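Local coordinates for protein endo-1,3-beta-glucanase, family GH16 (Zobellia galactanivorans, PDB 4CRQ) that probably cleaves internal beta-1,3-glucosidic bonds of laminarin, here represented by the GH16 catalytic module of a longer modular protein, at residues L5-E10 against G16-F21; R74-Y79 against L101-T106; S160-A165 against K169-G174; G130-S135 against G190-E195. The protein carries 1 engineered substitution. All coordinates share one frame; numbering follows the deposited sequence.

Contact 1: L5-E10 against G16-F21. With CA (calcium ion), chain C.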
# COMPACT_ATOMS: atom_id res chain seq x y z
N LEU A 5 -15.23 13.63 -6.05
CA LEU A 5 -14.52 13.28 -4.81
C LEU A 5 -15.51 12.71 -3.79
O LEU A 5 -16.50 13.39 -3.47
CB LEU A 5 -13.77 14.49 -4.25
CG LEU A 5 -12.81 14.24 -3.09
CD1 LEU A 5 -11.61 13.35 -3.49
CD2 LEU A 5 -12.36 15.59 -2.57
N VAL A 6 -15.26 11.49 -3.30
CA VAL A 6 -16.13 10.86 -2.27
C VAL A 6 -15.45 10.77 -0.89
O VAL A 6 -16.14 10.70 0.13
CB VAL A 6 -16.74 9.48 -2.73
CG1 VAL A 6 -17.68 9.66 -3.91
CG2 VAL A 6 -15.67 8.44 -3.07
N TRP A 7 -14.11 10.76 -0.85
CA TRP A 7 -13.40 10.69 0.42
C TRP A 7 -12.00 11.22 0.24
O TRP A 7 -11.39 11.07 -0.84
CB TRP A 7 -13.35 9.23 0.94
CG TRP A 7 -12.62 9.12 2.24
CD1 TRP A 7 -13.05 9.48 3.52
CD2 TRP A 7 -11.24 8.64 2.42
NE1 TRP A 7 -12.07 9.26 4.46
CE2 TRP A 7 -10.95 8.74 3.86
CE3 TRP A 7 -10.24 8.14 1.55
CZ2 TRP A 7 -9.69 8.34 4.40
CZ3 TRP A 7 -8.99 7.75 2.10
CH2 TRP A 7 -8.72 7.84 3.49
N GLN A 8 -11.46 11.80 1.31
CA GLN A 8 -10.08 12.25 1.32
C GLN A 8 -9.52 12.31 2.72
O GLN A 8 -10.29 12.46 3.68
CB GLN A 8 -9.94 13.65 0.68
CG GLN A 8 -10.69 14.72 1.50
CD GLN A 8 -10.98 16.04 0.82
OE1 GLN A 8 -12.12 16.51 0.91
NE2 GLN A 8 -10.01 16.64 0.15
N ASP A 9 -8.20 12.24 2.80
CA ASP A 9 -7.51 12.62 4.02
C ASP A 9 -6.36 13.49 3.51
O ASP A 9 -5.46 12.98 2.83
CB ASP A 9 -6.98 11.45 4.88
CG ASP A 9 -6.60 11.92 6.29
OD1 ASP A 9 -6.31 13.15 6.47
OD2 ASP A 9 -6.61 11.10 7.22
N GLU A 10 -6.41 14.79 3.82
CA GLU A 10 -5.39 15.78 3.39
C GLU A 10 -4.25 15.94 4.41
O GLU A 10 -3.28 16.63 4.12
CB GLU A 10 -6.04 17.16 3.17
CG GLU A 10 -7.15 17.15 2.11
CD GLU A 10 -6.67 16.76 0.72
OE1 GLU A 10 -5.61 17.28 0.29
OE2 GLU A 10 -7.35 15.95 0.05
N GLY A 16 -6.54 11.83 9.99
CA GLY A 16 -8.01 11.85 9.99
C GLY A 16 -8.65 10.70 10.76
O GLY A 16 -7.95 9.78 11.19
N PRO A 17 -10.00 10.74 10.91
CA PRO A 17 -10.73 9.78 11.77
C PRO A 17 -10.90 8.35 11.21
O PRO A 17 -11.41 7.47 11.95
CB PRO A 17 -12.10 10.47 11.95
CG PRO A 17 -12.27 11.25 10.70
CD PRO A 17 -10.90 11.72 10.27
N ASP A 18 -10.48 8.13 9.95
CA ASP A 18 -10.76 6.83 9.29
C ASP A 18 -9.62 5.82 9.29
O ASP A 18 -9.71 4.80 8.63
CB ASP A 18 -11.33 7.08 7.87
CG ASP A 18 -12.61 7.86 7.93
OD1 ASP A 18 -13.52 7.43 8.67
OD2 ASP A 18 -12.72 8.91 7.25
N TRP A 19 -8.58 6.12 10.05
CA TRP A 19 -7.43 5.22 10.13
C TRP A 19 -7.29 4.49 11.43
O TRP A 19 -7.48 5.06 12.51
CB TRP A 19 -6.15 6.02 9.90
CG TRP A 19 -6.10 6.70 8.55
CD1 TRP A 19 -6.41 8.03 8.26
CD2 TRP A 19 -5.68 6.11 7.26
NE1 TRP A 19 -6.23 8.29 6.92
CE2 TRP A 19 -5.80 7.19 6.27
CE3 TRP A 19 -5.24 4.84 6.84
CZ2 TRP A 19 -5.48 6.99 4.91
CZ3 TRP A 19 -4.93 4.65 5.48
CH2 TRP A 19 -5.04 5.71 4.54
N VAL A 20 -6.95 3.21 11.31
CA VAL A 20 -6.64 2.28 12.41
C VAL A 20 -5.16 1.95 12.27
O VAL A 20 -4.68 1.69 11.14
CB VAL A 20 -7.50 0.99 12.30
CG1 VAL A 20 -7.08 -0.10 13.28
CG2 VAL A 20 -8.97 1.35 12.48
N PHE A 21 -4.44 1.93 13.38
CA PHE A 21 -3.00 1.65 13.38
C PHE A 21 -2.77 0.22 13.80
O PHE A 21 -3.36 -0.24 14.77
CB PHE A 21 -2.29 2.63 14.31
CG PHE A 21 -2.43 4.05 13.85
CD1 PHE A 21 -3.57 4.81 14.22
CD2 PHE A 21 -1.46 4.64 13.03
CE1 PHE A 21 -3.73 6.12 13.79
CE2 PHE A 21 -1.62 5.96 12.59
CZ PHE A 21 -2.75 6.70 12.96
CA CA C . -1.63 17.47 2.71
O HOH W 1 -9.28 9.78 7.75
O HOH W 2 -3.14 18.01 1.02
O HOH W 3 -2.59 19.43 4.09
O HOH W 4 -0.61 19.76 2.34

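Contact 2: R74-Y79 against L101-T106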
# COMPACT_ATOMS: atom_id res chain seq x y z
N ARG A 74 -13.87 1.49 8.79
CA ARG A 74 -14.18 2.93 8.80
C ARG A 74 -14.48 3.46 7.42
O ARG A 74 -15.44 4.25 7.27
CB ARG A 74 -13.06 3.75 9.48
CG ARG A 74 -12.81 3.23 10.89
CD ARG A 74 -11.97 4.11 11.75
NE ARG A 74 -11.81 3.53 13.09
CZ ARG A 74 -11.12 4.12 14.06
NH1 ARG A 74 -10.53 5.31 13.83
NH2 ARG A 74 -11.02 3.55 15.25
N LYS A 75 -13.71 3.03 6.41
CA LYS A 75 -13.94 3.54 5.07
C LYS A 75 -13.59 2.48 4.07
O LYS A 75 -12.49 1.94 4.12
CB LYS A 75 -13.11 4.83 4.90
CG LYS A 75 -13.53 5.77 3.81
CD LYS A 75 -14.94 6.34 3.87
CE LYS A 75 -15.32 7.18 5.07
NZ LYS A 75 -16.61 7.87 4.72
N SER A 76 -14.53 2.15 3.18
CA SER A 76 -14.23 1.14 2.15
C SER A 76 -15.01 1.52 0.89
O SER A 76 -16.03 2.27 0.96
CB SER A 76 -14.53 -0.30 2.62
OG SER A 76 -15.89 -0.41 3.00
N PHE A 77 -14.50 1.02 -0.23
CA PHE A 77 -14.95 1.44 -1.56
C PHE A 77 -15.11 0.28 -2.48
O PHE A 77 -14.28 -0.63 -2.46
CB PHE A 77 -13.89 2.42 -2.18
CG PHE A 77 -13.54 3.55 -1.25
CD1 PHE A 77 -14.39 4.69 -1.13
CD2 PHE A 77 -12.40 3.45 -0.42
CE1 PHE A 77 -14.07 5.72 -0.24
CE2 PHE A 77 -12.09 4.48 0.48
CZ PHE A 77 -12.93 5.60 0.57
N LYS A 78 -16.17 0.33 -3.28
CA LYS A 78 -16.36 -0.61 -4.39
C LYS A 78 -16.25 0.22 -5.66
O LYS A 78 -17.15 0.98 -5.99
CB LYS A 78 -17.68 -1.36 -4.30
CG LYS A 78 -17.92 -2.34 -5.44
CD LYS A 78 -19.25 -3.04 -5.23
CE LYS A 78 -19.73 -3.70 -6.49
NZ LYS A 78 -20.82 -4.67 -6.20
N TYR A 79 -15.11 0.08 -6.36
CA TYR A 79 -14.74 0.84 -7.58
C TYR A 79 -14.28 2.26 -7.21
O TYR A 79 -14.60 2.76 -6.14
CB TYR A 79 -15.84 0.90 -8.67
CG TYR A 79 -16.52 -0.42 -8.92
CD1 TYR A 79 -15.76 -1.60 -9.12
CD2 TYR A 79 -17.91 -0.49 -8.99
CE1 TYR A 79 -16.38 -2.82 -9.34
CE2 TYR A 79 -18.55 -1.70 -9.22
CZ TYR A 79 -17.78 -2.85 -9.40
OH TYR A 79 -18.45 -4.00 -9.62
N LEU A 101 -7.19 -3.98 0.47
CA LEU A 101 -7.60 -5.37 0.72
C LEU A 101 -9.12 -5.49 0.78
O LEU A 101 -9.78 -4.55 1.24
CB LEU A 101 -7.02 -5.87 2.04
CG LEU A 101 -5.52 -6.23 2.10
CD1 LEU A 101 -5.03 -6.32 3.54
CD2 LEU A 101 -5.20 -7.52 1.36
N GLY A 102 -9.69 -6.63 0.37
CA GLY A 102 -11.14 -6.79 0.44
C GLY A 102 -11.62 -6.79 1.89
O GLY A 102 -10.98 -7.40 2.77
N ASN A 103 -12.74 -6.09 2.14
CA ASN A 103 -13.41 -6.13 3.46
C ASN A 103 -13.64 -7.54 3.98
O ASN A 103 -13.61 -7.77 5.20
CB ASN A 103 -14.79 -5.48 3.40
CG ASN A 103 -14.73 -3.97 3.43
OD1 ASN A 103 -13.66 -3.35 3.56
ND2 ASN A 103 -15.90 -3.36 3.31
N ASN A 104 -13.86 -8.49 3.06
CA ASN A 104 -14.19 -9.87 3.48
C ASN A 104 -12.98 -10.71 3.95
O ASN A 104 -13.13 -11.92 4.18
CB ASN A 104 -15.01 -10.59 2.39
CG ASN A 104 -14.23 -10.84 1.11
OD1 ASN A 104 -13.07 -10.40 0.95
ND2 ASN A 104 -14.86 -11.54 0.18
N ILE A 105 -11.82 -10.07 4.09
CA ILE A 105 -10.61 -10.74 4.61
C ILE A 105 -10.94 -11.44 5.95
O ILE A 105 -10.42 -12.51 6.24
CB ILE A 105 -9.40 -9.76 4.74
CG1 ILE A 105 -8.09 -10.54 4.99
CG2 ILE A 105 -9.64 -8.62 5.76
CD1 ILE A 105 -6.80 -9.76 4.86
N THR A 106 -11.81 -10.80 6.74
CA THR A 106 -12.23 -11.34 8.05
C THR A 106 -12.99 -12.68 7.94
O THR A 106 -13.04 -13.44 8.92
CB THR A 106 -13.06 -10.32 8.84
OG1 THR A 106 -14.13 -9.84 8.02
CG2 THR A 106 -12.17 -9.13 9.28

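Contact 3: S160-A165 against K169-G174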
# COMPACT_ATOMS: atom_id res chain seq x y z
N SER A 160 -1.87 6.02 -8.62
CA SER A 160 -3.32 5.79 -8.61
C SER A 160 -3.68 4.50 -9.33
O SER A 160 -2.90 3.98 -10.13
CB SER A 160 -4.05 6.98 -9.27
OG SER A 160 -3.70 7.05 -10.64
N VAL A 161 -4.89 4.02 -9.03
CA VAL A 161 -5.53 3.00 -9.83
C VAL A 161 -6.89 3.49 -10.22
O VAL A 161 -7.53 4.18 -9.42
CB VAL A 161 -5.68 1.62 -9.12
CG1 VAL A 161 -4.33 0.94 -8.99
CG2 VAL A 161 -6.45 1.74 -7.78
N GLU A 162 -7.34 3.16 -11.43
CA GLU A 162 -8.75 3.33 -11.81
C GLU A 162 -9.34 1.93 -11.86
O GLU A 162 -8.87 1.07 -12.62
CB GLU A 162 -8.91 4.02 -13.15
CG GLU A 162 -8.63 5.50 -13.11
CD GLU A 162 -8.69 6.18 -14.47
OE1 GLU A 162 -8.91 5.52 -15.52
OE2 GLU A 162 -8.50 7.40 -14.48
N TRP A 163 -10.36 1.71 -11.03
CA TRP A 163 -10.98 0.41 -10.85
C TRP A 163 -12.45 0.49 -11.16
O TRP A 163 -13.13 1.25 -10.52
CB TRP A 163 -10.70 0.01 -9.40
CG TRP A 163 -11.44 -1.15 -8.80
CD1 TRP A 163 -11.89 -2.33 -9.43
CD2 TRP A 163 -11.81 -1.29 -7.41
NE1 TRP A 163 -12.51 -3.16 -8.52
CE2 TRP A 163 -12.50 -2.59 -7.28
CE3 TRP A 163 -11.65 -0.49 -6.26
CZ2 TRP A 163 -13.00 -3.04 -6.06
CZ3 TRP A 163 -12.17 -0.96 -5.04
CH2 TRP A 163 -12.83 -2.21 -4.95
N ASP A 164 -12.92 -0.28 -12.15
CA ASP A 164 -14.36 -0.35 -12.45
C ASP A 164 -14.77 -1.83 -12.46
O ASP A 164 -13.96 -2.72 -12.13
CB ASP A 164 -14.70 0.38 -13.75
CG ASP A 164 -14.01 -0.19 -14.97
OD1 ASP A 164 -13.66 -1.39 -15.05
OD2 ASP A 164 -13.83 0.63 -15.87
N ALA A 165 -16.01 -2.11 -12.86
CA ALA A 165 -16.50 -3.49 -12.91
C ALA A 165 -15.71 -4.39 -13.89
O ALA A 165 -15.70 -5.61 -13.73
CB ALA A 165 -17.99 -3.49 -13.26
N LYS A 169 -6.74 -0.36 -13.74
CA LYS A 169 -5.63 0.27 -14.46
C LYS A 169 -4.76 0.98 -13.43
O LYS A 169 -5.29 1.59 -12.50
CB LYS A 169 -6.15 1.26 -15.51
CG LYS A 169 -7.05 0.66 -16.61
CD LYS A 169 -7.68 1.80 -17.40
CE LYS A 169 -8.91 1.39 -18.20
NZ LYS A 169 -8.60 1.06 -19.60
N TRP A 170 -3.43 0.92 -13.61
CA TRP A 170 -2.47 1.61 -12.73
C TRP A 170 -1.80 2.74 -13.45
O TRP A 170 -1.55 2.66 -14.67
CB TRP A 170 -1.37 0.66 -12.26
CG TRP A 170 -1.78 -0.40 -11.27
CD1 TRP A 170 -1.57 -0.41 -9.90
CD2 TRP A 170 -2.50 -1.64 -11.56
NE1 TRP A 170 -2.09 -1.53 -9.33
CE2 TRP A 170 -2.66 -2.33 -10.27
CE3 TRP A 170 -3.00 -2.25 -12.72
CZ2 TRP A 170 -3.30 -3.56 -10.16
CZ3 TRP A 170 -3.64 -3.50 -12.60
CH2 TRP A 170 -3.79 -4.13 -11.35
N PHE A 171 -1.47 3.79 -12.69
CA PHE A 171 -0.84 5.00 -13.20
C PHE A 171 0.17 5.56 -12.22
O PHE A 171 0.00 5.42 -11.00
CB PHE A 171 -1.89 6.11 -13.41
CG PHE A 171 -3.10 5.69 -14.24
CD1 PHE A 171 -4.19 5.04 -13.64
CD2 PHE A 171 -3.16 5.95 -15.62
CE1 PHE A 171 -5.31 4.66 -14.39
CE2 PHE A 171 -4.28 5.56 -16.38
CZ PHE A 171 -5.35 4.92 -15.77
N VAL A 172 1.22 6.18 -12.78
CA VAL A 172 2.14 7.01 -12.00
C VAL A 172 2.11 8.30 -12.77
O VAL A 172 2.36 8.28 -13.99
CB VAL A 172 3.58 6.46 -11.83
CG1 VAL A 172 4.48 7.52 -11.16
CG2 VAL A 172 3.56 5.18 -11.03
N ASP A 173 1.77 9.40 -12.07
CA ASP A 173 1.70 10.73 -12.69
C ASP A 173 0.83 10.70 -13.97
O ASP A 173 1.14 11.38 -14.97
CB ASP A 173 3.13 11.24 -12.99
CG ASP A 173 3.92 11.61 -11.73
OD1 ASP A 173 3.31 11.97 -10.68
OD2 ASP A 173 5.17 11.56 -11.81
N GLY A 174 -0.24 9.90 -13.95
CA GLY A 174 -1.14 9.79 -15.10
C GLY A 174 -0.72 8.88 -16.22
O GLY A 174 -1.47 8.73 -17.19
O HOH W 5 -1.49 8.92 -11.34

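Contact 4: G130-S135 against G190-E195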
# COMPACT_ATOMS: atom_id res chain seq x y z
N GLY A 130 2.79 -2.13 -9.47
CA GLY A 130 1.34 -2.19 -9.37
C GLY A 130 0.97 -3.63 -9.59
O GLY A 130 1.33 -4.20 -10.63
N THR A 131 0.24 -4.22 -8.64
CA THR A 131 -0.02 -5.66 -8.65
C THR A 131 -1.39 -5.99 -8.06
O THR A 131 -1.91 -5.22 -7.24
CB THR A 131 1.09 -6.38 -7.79
OG1 THR A 131 2.37 -5.74 -7.97
CG2 THR A 131 1.24 -7.91 -8.10
N ILE A 132 -1.98 -7.11 -8.49
CA ILE A 132 -3.13 -7.70 -7.78
C ILE A 132 -2.72 -9.10 -7.29
O ILE A 132 -1.90 -9.78 -7.94
CB ILE A 132 -4.47 -7.77 -8.58
CG1 ILE A 132 -4.29 -8.44 -9.96
CG2 ILE A 132 -5.09 -6.38 -8.65
CD1 ILE A 132 -5.59 -8.94 -10.56
N HIS A 133 -3.30 -9.50 -6.16
CA HIS A 133 -3.17 -10.86 -5.61
C HIS A 133 -4.55 -11.37 -5.33
O HIS A 133 -5.40 -10.61 -4.82
CB HIS A 133 -2.31 -10.89 -4.35
CG HIS A 133 -0.86 -10.52 -4.58
ND1 HIS A 133 -0.40 -9.25 -4.47
CD2 HIS A 133 0.25 -11.31 -4.90
CE1 HIS A 133 0.93 -9.23 -4.72
NE2 HIS A 133 1.32 -10.49 -4.98
N TRP A 134 -4.82 -12.63 -5.66
CA TRP A 134 -6.15 -13.21 -5.43
C TRP A 134 -6.07 -14.72 -5.40
O TRP A 134 -4.98 -15.28 -5.63
CB TRP A 134 -7.16 -12.68 -6.47
CG TRP A 134 -7.06 -13.24 -7.88
CD1 TRP A 134 -7.93 -14.15 -8.49
CD2 TRP A 134 -6.03 -12.97 -8.90
NE1 TRP A 134 -7.54 -14.44 -9.77
CE2 TRP A 134 -6.40 -13.77 -10.09
CE3 TRP A 134 -4.87 -12.17 -8.96
CZ2 TRP A 134 -5.63 -13.76 -11.27
CZ3 TRP A 134 -4.11 -12.16 -10.16
CH2 TRP A 134 -4.48 -12.94 -11.28
N SER A 135 -7.20 -15.39 -5.10
CA SER A 135 -7.31 -16.82 -5.17
C SER A 135 -8.05 -17.11 -6.50
O SER A 135 -9.21 -16.71 -6.66
CB SER A 135 -8.07 -17.41 -3.96
OG SER A 135 -8.10 -18.84 -3.98
N GLY A 190 -13.61 -12.57 -9.49
CA GLY A 190 -14.91 -12.12 -8.91
C GLY A 190 -14.78 -11.33 -7.61
O GLY A 190 -15.60 -10.45 -7.31
N GLU A 191 -13.73 -11.63 -6.84
CA GLU A 191 -13.46 -10.94 -5.57
C GLU A 191 -13.22 -9.43 -5.73
O GLU A 191 -13.38 -8.67 -4.77
CB GLU A 191 -12.30 -11.62 -4.83
CG GLU A 191 -12.64 -13.07 -4.46
CD GLU A 191 -13.71 -13.22 -3.39
OE1 GLU A 191 -13.82 -12.36 -2.48
OE2 GLU A 191 -14.46 -14.22 -3.46
N PHE A 192 -12.84 -8.99 -6.94
CA PHE A 192 -12.65 -7.54 -7.19
C PHE A 192 -13.95 -6.77 -7.47
O PHE A 192 -13.92 -5.59 -7.83
CB PHE A 192 -11.55 -7.32 -8.25
CG PHE A 192 -10.22 -7.85 -7.81
CD1 PHE A 192 -9.40 -7.11 -6.93
CD2 PHE A 192 -9.78 -9.12 -8.25
CE1 PHE A 192 -8.16 -7.61 -6.51
CE2 PHE A 192 -8.54 -9.63 -7.84
CZ PHE A 192 -7.73 -8.87 -6.96
N GLN A 193 -15.10 -7.44 -7.27
CA GLN A 193 -16.41 -6.81 -7.37
C GLN A 193 -17.00 -6.50 -5.99
O GLN A 193 -18.20 -6.31 -5.84
CB GLN A 193 -17.39 -7.71 -8.15
CG GLN A 193 -16.89 -8.15 -9.50
CD GLN A 193 -16.83 -7.03 -10.51
OE1 GLN A 193 -17.60 -6.08 -10.44
NE2 GLN A 193 -15.93 -7.15 -11.45
N ASN A 194 -16.15 -6.43 -4.98
CA ASN A 194 -16.55 -6.19 -3.60
C ASN A 194 -15.90 -4.92 -3.04
O ASN A 194 -15.08 -4.29 -3.74
CB ASN A 194 -16.18 -7.42 -2.74
CG ASN A 194 -16.92 -8.70 -3.15
OD1 ASN A 194 -16.33 -9.80 -3.13
ND2 ASN A 194 -18.20 -8.59 -3.49
N GLU A 195 -16.26 -4.54 -1.81
CA GLU A 195 -15.68 -3.36 -1.17
C GLU A 195 -14.29 -3.68 -0.61
O GLU A 195 -14.06 -4.75 -0.05
CB GLU A 195 -16.56 -2.79 -0.05
CG GLU A 195 -17.85 -2.19 -0.58
CD GLU A 195 -18.52 -1.23 0.38
OE1 GLU A 195 -17.92 -0.78 1.36
OE2 GLU A 195 -19.68 -0.90 0.13

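Contact 1: L5-E10 against G16-F21
Trp7 and Asp9, two places apart on strand 5-9, both turn toward the beta turn Gly16-Trp19 and grip it through three N-H bonds to carboxylates. The Trp7 side chain and that of Asp18 run past each other in opposite directions, with ring and carboxylate planes 59° apart. Trp7 NE1 meets Asp18 OD2 at 2.9 Å from above the carboxylate plane. Asp9 and Trp19 show the reverse pairing, acid on the strand and indole on the turn. Trp19 NE1 meets Asp9 OD2 at 2.9 Å within its own ring plane, on the anti side of the carboxylate and somewhat out of its plane, whereas Gly16 N takes the syn lone pair of that same Asp9 OD2, also at 2.9 Å. A water joins them, giving to Asp9 OD2 and accepting from Asp18 N, so three donors surround one buried oxygen. Gly16 fits because a beta carbon would run into Asp9 OD2. Between the two polar clusters the indoles touch, Trp7 CH2 lying 3.6 Å from Trp19 CZ2, with the planes inclined at 56°. Trp7 has CG anti to the backbone N (chi1 180°), which carries its ring off the strand to Asp18 and Trp19. Strand 5-9 pairs with strand 220-231, where Val6 and Trp7 both face Val229 in a classic beta bulge. Just past Asp9 the strand ends at a calcium ion, whose ligands include Glu10 O at 2.3 Å, Gly48 O, Asp225 O and three waters: a calcium site of the GH16 beta-sandwich.

Contact 2: R74-Y79 against L101-T106
A single side-chain bond joins Ser76 to Asn103. Asn103 ND2 gives its N-H to Ser76 OG at 3.0 Å, and the bond is nearly straight, 169° at the hydrogen, with the hydroxyl oxygen close to the plane of the amide. Asn103 suits the place because its flat amide offers an N-H at one corner while its carbonyl oxygen rests against carbon: Asn103 OD1 lies 3.3 Å from Ser76 CB. Serine suits the other side since a short hydroxyl can accept from the amide and still serve another partner. Ser76 OG stands between the backbone N and the carbonyl carbon (chi1 58°), which turns it to Asn103 ND2; it also bonds to Glu195 OE1, its stronger polar partner. That is the whole of the close part. The main chains stay well apart, 7.4 Å between Ser76 CA and Asn103 CA even at their nearest, and the buried area is small. With an alanine in place of Asn103, Ser76 OG would probably lose its amide donor, and the direct link between loop and turn would go with it. The turn is closed by Ile105 N to Gly102 O at 3.1 Å, and Asn103 has a backbone bond with Glu195. The partly exposed Ser76 and Asn103 thus sit at the surface, with deeper packing left to Phe77, which turns away from Asn103 onto Ile198 and Val229. The asparagine occupies the second position of a type I beta turn, Gly102-Ile105, leading from strand 94-102 of the beta-sandwich into the short helix 105-108.

Contact 3: S160-A165 against K169-G174
Ser160 opens the pairing opposite Phe171. Ser160 N reaches Phe171 O at 3.1 Å and Phe171 N returns to Ser160 O at 2.9 Å, a hydrogen-bonded antiparallel pair. The Ser160 hydroxyl lies beside the start of the Phe171 side chain, Ser160 OG being 3.4 Å from Phe171 CB, and a water links it to Gly174 N. Val161 follows on the opposite face as the non-hydrogen-bonded partner of Trp170. Its CG1, placed beside the backbone N (chi1 -72°), sits 3.5 Å from the centroid of the five-membered ring of Trp170, a CH-pi contact over the indole face; a branched, compact residue fits this flat surface, while Trp170 NE1 serves Asp117 O. Glu162 returns to the first face, with Glu162 N to Lys169 O at 2.8 Å and Lys169 N to Glu162 O at 2.8 Å. Its extended chain crosses the ring obliquely, CG and CD coming beside Phe171 CE1, and Glu162 OE1 comes 3.6 Å from Phe171 CZ. Replacing Phe171 by an alanine would probably strip the Glu162 chain of its apolar rest and leave a gap beside Ser160 OG. Lys169 leads away, and its NZ stays 6.1 Å from Glu162 OE1, too far for a salt bridge. Cohesion of this beta hairpin therefore comes from four backbone hydrogen bonds and from aromatic rings on both faces, the charges probably adding at most a weak attraction.

Contact 4: G130-S135 against G190-E195
Phe192 points the far end of its ring into strand 130-135, where it lies between Ile132 and Trp134. CG stands anti to its carbonyl carbon (chi1 -62°), sending the ring from the 3-10 segment 190-192 toward the strand. Phe192 CZ approaches Ile132 CB at 3.8 Å, and CE1 meets the methyl CG2 of Ile132 at 3.9 Å. On the Trp134 side, Phe192 CE2 comes to 3.6 Å from Trp134 CB. Both strand residues hold their next large branch between backbone N and carbonyl carbon (chi1 52° in Ile132, 75° in Trp134). In Ile132 this leaves CG2 beside Phe192 CE1, while CD1 also comes near the ring's end. In Trp134 it swings the indole off, so that CB and CG, not the outer ring atoms, receive the phenyl edge. The result is an offset edge-to-face pair, the edge of Phe192 toward the face of the Trp134 five-membered ring with centroids 5.9 Å apart. Between the two lies His133 O, in the plane of the phenyl ring at its edge and 3.6 Å from Phe192 CZ, where the ring's slightly positive hydrogens suit a carbonyl; the side chain of His133 leaves its strand away from Phe192. A phenyl ring fits because it is flat enough to enter between two neighbouring same-face side chains and wholly apolar at its end. Trp134 NE1 has its own partner, Asn187 O, and Ile116 and Ile168 also pack on Phe192. The arrangement is a loop phenylalanine, carried by a 3-10 segment, packed edge-to-face on a strand tryptophan of the GH16 beta-sandwich.

Overall arrangement
Contacts 1 and 4 are buried, contact 3 partly so, and contact 2 lies at the surface, and their chemistry follows. Contact 4 is apolar, contact 2 a lone polar bond, contact 3 backbone pairing flanked by aromatic rings, and contact 1 carboxylates bound by buried indoles. Strand 196-204 and the loop before it bring several together: Trp163 NE1 of contact 3 bonds Phe192 O of contact 4, while Tyr79 of contact 2 packs on Trp163, Asp164 and Ala165 of contact 3. Arg74 of contact 2 reaches Pro17 O of contact 1. Contact 1 alone holds a calcium ligand, and it touches neither contact 3 nor contact 4.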